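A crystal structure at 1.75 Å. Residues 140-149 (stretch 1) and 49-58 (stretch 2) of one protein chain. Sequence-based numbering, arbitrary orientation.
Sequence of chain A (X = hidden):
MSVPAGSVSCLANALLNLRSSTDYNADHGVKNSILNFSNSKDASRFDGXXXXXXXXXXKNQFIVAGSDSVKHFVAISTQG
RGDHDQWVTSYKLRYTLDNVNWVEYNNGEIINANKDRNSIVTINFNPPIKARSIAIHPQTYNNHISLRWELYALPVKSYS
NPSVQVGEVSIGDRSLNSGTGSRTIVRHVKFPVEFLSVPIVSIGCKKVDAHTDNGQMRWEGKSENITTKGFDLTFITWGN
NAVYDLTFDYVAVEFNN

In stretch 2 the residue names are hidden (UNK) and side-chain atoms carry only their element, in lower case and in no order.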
# COMPACT_ATOMS: atom_id res chain seq x y z
N THR A 140 -11.18 -14.01 30.05
CA THR A 140 -12.28 -14.41 30.92
C THR A 140 -13.58 -13.86 30.31
O THR A 140 -13.56 -12.91 29.51
CB THR A 140 -12.11 -13.86 32.35
OG1 THR A 140 -11.98 -12.42 32.31
CG2 THR A 140 -10.85 -14.45 33.05
N TYR A 141 -14.71 -14.44 30.68
CA TYR A 141 -15.96 -14.06 30.03
C TYR A 141 -17.13 -14.33 30.97
O TYR A 141 -17.03 -15.14 31.89
CB TYR A 141 -16.14 -14.85 28.71
CG TYR A 141 -15.73 -16.30 28.86
CD1 TYR A 141 -16.67 -17.25 29.25
CD2 TYR A 141 -14.42 -16.72 28.61
CE1 TYR A 141 -16.32 -18.61 29.41
CE2 TYR A 141 -14.04 -18.08 28.78
CZ TYR A 141 -15.00 -18.99 29.18
OH TYR A 141 -14.69 -20.28 29.39
N ASN A 142 -18.22 -13.61 30.72
CA ASN A 142 -19.50 -13.91 31.36
C ASN A 142 -20.31 -14.70 30.37
O ASN A 142 -20.66 -14.18 29.31
CB ASN A 142 -20.28 -12.63 31.73
CG ASN A 142 -21.66 -12.97 32.27
OD1 ASN A 142 -22.59 -12.36 31.87
ND2 ASN A 142 -21.77 -13.81 33.21
N ASN A 143 -20.59 -15.95 30.73
CA ASN A 143 -21.44 -16.87 29.95
C ASN A 143 -20.87 -17.42 28.64
O ASN A 143 -20.97 -18.61 28.37
CB ASN A 143 -22.84 -16.28 29.71
CG ASN A 143 -23.69 -16.35 30.99
OD1 ASN A 143 -23.49 -17.26 31.77
ND2 ASN A 143 -24.61 -15.41 31.19
N HIS A 144 -20.29 -16.55 27.83
CA HIS A 144 -19.71 -17.00 26.55
C HIS A 144 -18.72 -15.97 26.06
O HIS A 144 -18.85 -14.80 26.39
CB HIS A 144 -20.82 -17.16 25.49
CG HIS A 144 -20.46 -18.12 24.40
ND1 HIS A 144 -20.77 -19.46 24.47
CD2 HIS A 144 -19.78 -17.94 23.25
CE1 HIS A 144 -20.33 -20.06 23.38
NE2 HIS A 144 -19.71 -19.16 22.63
N ILE A 145 -17.76 -16.40 25.25
CA ILE A 145 -16.84 -15.47 24.61
C ILE A 145 -17.62 -14.85 23.44
O ILE A 145 -17.71 -15.43 22.36
CB ILE A 145 -15.58 -16.18 24.14
CG1 ILE A 145 -14.81 -16.74 25.35
CG2 ILE A 145 -14.70 -15.21 23.31
CD1 ILE A 145 -13.67 -17.72 24.96
N SER A 146 -18.19 -13.69 23.70
CA SER A 146 -18.98 -12.95 22.73
C SER A 146 -18.59 -11.49 22.86
O SER A 146 -18.53 -10.94 23.97
CB SER A 146 -20.50 -13.13 22.99
OG SER A 146 -20.89 -14.50 22.91
N LEU A 147 -18.33 -10.83 21.73
CA LEU A 147 -17.95 -9.43 21.82
C LEU A 147 -18.25 -8.69 20.53
O LEU A 147 -18.42 -9.30 19.45
CB LEU A 147 -16.47 -9.25 22.19
CG LEU A 147 -15.47 -9.71 21.11
CD1 LEU A 147 -15.18 -8.60 20.10
CD2 LEU A 147 -14.17 -10.19 21.72
N ARG A 148 -18.31 -7.37 20.67
CA ARG A 148 -18.26 -6.45 19.55
C ARG A 148 -17.09 -5.51 19.84
O ARG A 148 -16.71 -5.34 20.99
CB ARG A 148 -19.56 -5.67 19.40
CG ARG A 148 -20.73 -6.56 18.95
CD ARG A 148 -22.07 -5.78 19.04
NE ARG A 148 -22.45 -5.63 20.46
CZ ARG A 148 -23.45 -4.86 20.90
NH1 ARG A 148 -24.19 -4.15 20.03
NH2 ARG A 148 -23.69 -4.77 22.21
N TRP A 149 -16.52 -4.92 18.79
CA TRP A 149 -15.31 -4.13 18.96
C TRP A 149 -15.05 -3.22 17.78
O TRP A 149 -15.67 -3.36 16.71
CB TRP A 149 -14.08 -5.03 19.21
CG TRP A 149 -13.67 -5.90 18.05
CD1 TRP A 149 -14.49 -6.51 17.11
CD2 TRP A 149 -12.33 -6.26 17.71
NE1 TRP A 149 -13.71 -7.22 16.21
CE2 TRP A 149 -12.39 -7.11 16.58
CE3 TRP A 149 -11.08 -5.98 18.28
CZ2 TRP A 149 -11.24 -7.64 15.98
CZ3 TRP A 149 -9.95 -6.51 17.71
CH2 TRP A 149 -10.04 -7.35 16.57
N UNK A 49 -26.20 -13.43 15.92
CA UNK A 49 -25.90 -12.80 17.20
C UNK A 49 -25.40 -11.39 16.93
O UNK A 49 -24.72 -11.11 15.90
o UNK A 49 -23.68 -13.78 17.09
c UNK A 49 -24.81 -13.58 17.92
N UNK A 50 -25.72 -10.50 17.85
CA UNK A 50 -25.15 -9.15 17.83
C UNK A 50 -23.78 -9.20 18.51
O UNK A 50 -23.55 -8.59 19.58
c UNK A 50 -27.42 -8.06 17.67
c UNK A 50 -28.47 -7.18 18.32
o UNK A 50 -28.41 -7.00 19.54
c UNK A 50 -26.13 -8.18 18.50
o UNK A 50 -29.35 -6.70 17.60
N UNK A 51 -22.88 -9.99 17.92
CA UNK A 51 -21.54 -10.23 18.46
C UNK A 51 -20.85 -11.24 17.54
O UNK A 51 -21.51 -12.00 16.82
c UNK A 51 -21.58 -10.87 19.87
o UNK A 51 -22.24 -12.17 19.84
N UNK A 52 -19.53 -11.29 17.60
CA UNK A 52 -18.86 -12.56 17.29
C UNK A 52 -19.03 -13.42 18.55
O UNK A 52 -18.86 -12.91 19.68
c UNK A 52 -13.52 -15.11 19.68
c UNK A 52 -16.57 -13.62 17.19
c UNK A 52 -15.07 -15.22 17.87
c UNK A 52 -14.99 -13.19 19.22
c UNK A 52 -14.05 -15.83 18.62
c UNK A 52 -15.55 -13.91 18.15
c UNK A 52 -13.98 -13.82 19.99
n UNK A 52 -15.76 -15.68 16.79
c UNK A 52 -17.37 -12.34 17.06
c UNK A 52 -16.66 -14.73 16.38
N UNK A 53 -19.32 -14.71 18.38
CA UNK A 53 -19.29 -15.63 19.54
C UNK A 53 -18.45 -16.86 19.16
O UNK A 53 -18.71 -17.48 18.10
o UNK A 53 -21.53 -14.96 20.27
c UNK A 53 -20.71 -16.07 19.93
N UNK A 54 -17.49 -17.23 20.01
CA UNK A 54 -16.62 -18.37 19.71
C UNK A 54 -17.42 -19.68 19.74
O UNK A 54 -18.56 -19.73 20.21
c UNK A 54 -15.45 -18.45 20.70
o UNK A 54 -15.93 -18.91 21.95
N UNK A 55 -16.81 -20.76 19.25
CA UNK A 55 -17.40 -22.07 19.46
C UNK A 55 -16.86 -22.74 20.74
O UNK A 55 -17.63 -23.22 21.59
c UNK A 55 -17.18 -22.99 18.26
o UNK A 55 -17.83 -24.24 18.53
N UNK A 56 -15.55 -22.74 20.87
CA UNK A 56 -14.83 -23.30 22.03
C UNK A 56 -14.70 -22.22 23.10
O UNK A 56 -14.42 -21.07 22.79
c UNK A 56 -12.58 -24.19 22.79
c UNK A 56 -13.61 -24.91 20.57
c UNK A 56 -13.44 -23.77 21.58
N UNK A 57 -14.94 -22.61 24.35
CA UNK A 57 -14.77 -21.69 25.46
C UNK A 57 -13.51 -22.11 26.19
O UNK A 57 -13.47 -23.16 26.85
c UNK A 57 -17.23 -19.74 25.41
c UNK A 57 -17.29 -21.23 25.83
c UNK A 57 -15.98 -21.74 26.41
c UNK A 57 -18.43 -21.49 26.86
N UNK A 58 -12.47 -21.33 26.00
CA UNK A 58 -11.21 -21.52 26.71
C UNK A 58 -10.44 -20.21 26.63
O UNK A 58 -11.01 -19.20 26.21
c UNK A 58 -10.41 -22.73 26.15
o UNK A 58 -9.36 -23.54 24.19
c UNK A 58 -9.91 -22.54 24.71
o UNK A 58 -10.08 -21.46 24.10

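Position 49 carries one carbon and one oxygen, a primary alcohol, and stays clear of stretch 1. It is Ser49, whose OG donates to the backbone O of position 51 at 2.8 Å, a short bond that a small hydroxyl can make close to its own backbone.

Position 50 has three carbons, the third bearing two oxygens, an unbranched chain ending in a carboxylate; toward stretch 1 it is the backbone that matters, with O lying 3.2 Å from CD of Arg148. This is Glu50. Its side chain points sideways, and its length carries the carboxylate to a polar partner elsewhere in the structure.

Position 51 again shows one carbon and one oxygen, the oxygen 3.7 Å from CB of Ser146. This is Ser51. Its CA sits 3.8 Å from CG of Arg148 and 3.4 Å from O of Leu147. A hydroxyl suits the place because OG hydrogen-bonds to the side-chain oxygen of position 53 at 2.9 Å.

At position 52, one carbon leads to fused five- and six-membered rings holding eight carbons and one nitrogen. One carbon of the six-membered ring lies 4.0 Å from CD2 of Leu147 and another 3.7 Å from CG2 of Ile145. This can only be Trp52, on the same face of the sheet as Leu147; the two carbons are CE3 and CZ3. A large indole is long enough to reach both Leu147, at its edge, and Ile145. The ring nitrogen finds its partner elsewhere in the structure.

Position 53 has one carbon and one oxygen, the oxygen 2.8 Å from OG of Ser146 in a hydrogen bond. It is Ser53, facing Ser146 across a non-hydrogen-bonded antiparallel pair with CA atoms 4.2 Å apart. With Ser51, the three small hydroxyls form a chain of contacts.

Position 54 has one carbon and one oxygen, directed toward stretch 1, the oxygen 3.5 Å from CB of Ile145. It is Ser54. Its OG donates to the backbone O of position 56 at 2.8 Å, satisfying the hydroxyl beside an aliphatic neighbour.

Position 55, also one carbon and one oxygen, points away: Ser55, its hydroxyl satisfied elsewhere in the structure. Position 56 has three carbons, branched at the first, and its backbone O approaches CD1 of Ile145 at 4.1 Å. This is Val56, likewise turned away, an aliphatic group needing no polar partner.

Position 57 has four carbons, forked at the second. One terminal carbon lies over a face of the His144 imidazole, 3.6 Å from the centroid, and 3.9 Å from CG1 of Ile145; CB is 3.6 Å from OH of Tyr141. This is Leu57, whose forked end reaches ring face and Ile145 together.

Position 58 has two carbons, the second carrying two oxygens; its backbone O contacts CD1 of Ile145 at 3.3 Å. This is Asp58, its carboxylate turned away and hydrogen-bonded just beyond the stretches.

The contact combines a short antiparallel pairing with side-chain packing. Trp52 N to Leu147 O (2.9 Å) and Leu147 N to Trp52 O (3.0 Å) set the register, Ser54 N to Ile145 O (3.0 Å) extends it, and His144 NE2 donates almost linearly to Ser54 O (2.7 Å). Trp52 and Leu57 add apolar packing.

Stretch 2 49-58: SESWSSSVLD
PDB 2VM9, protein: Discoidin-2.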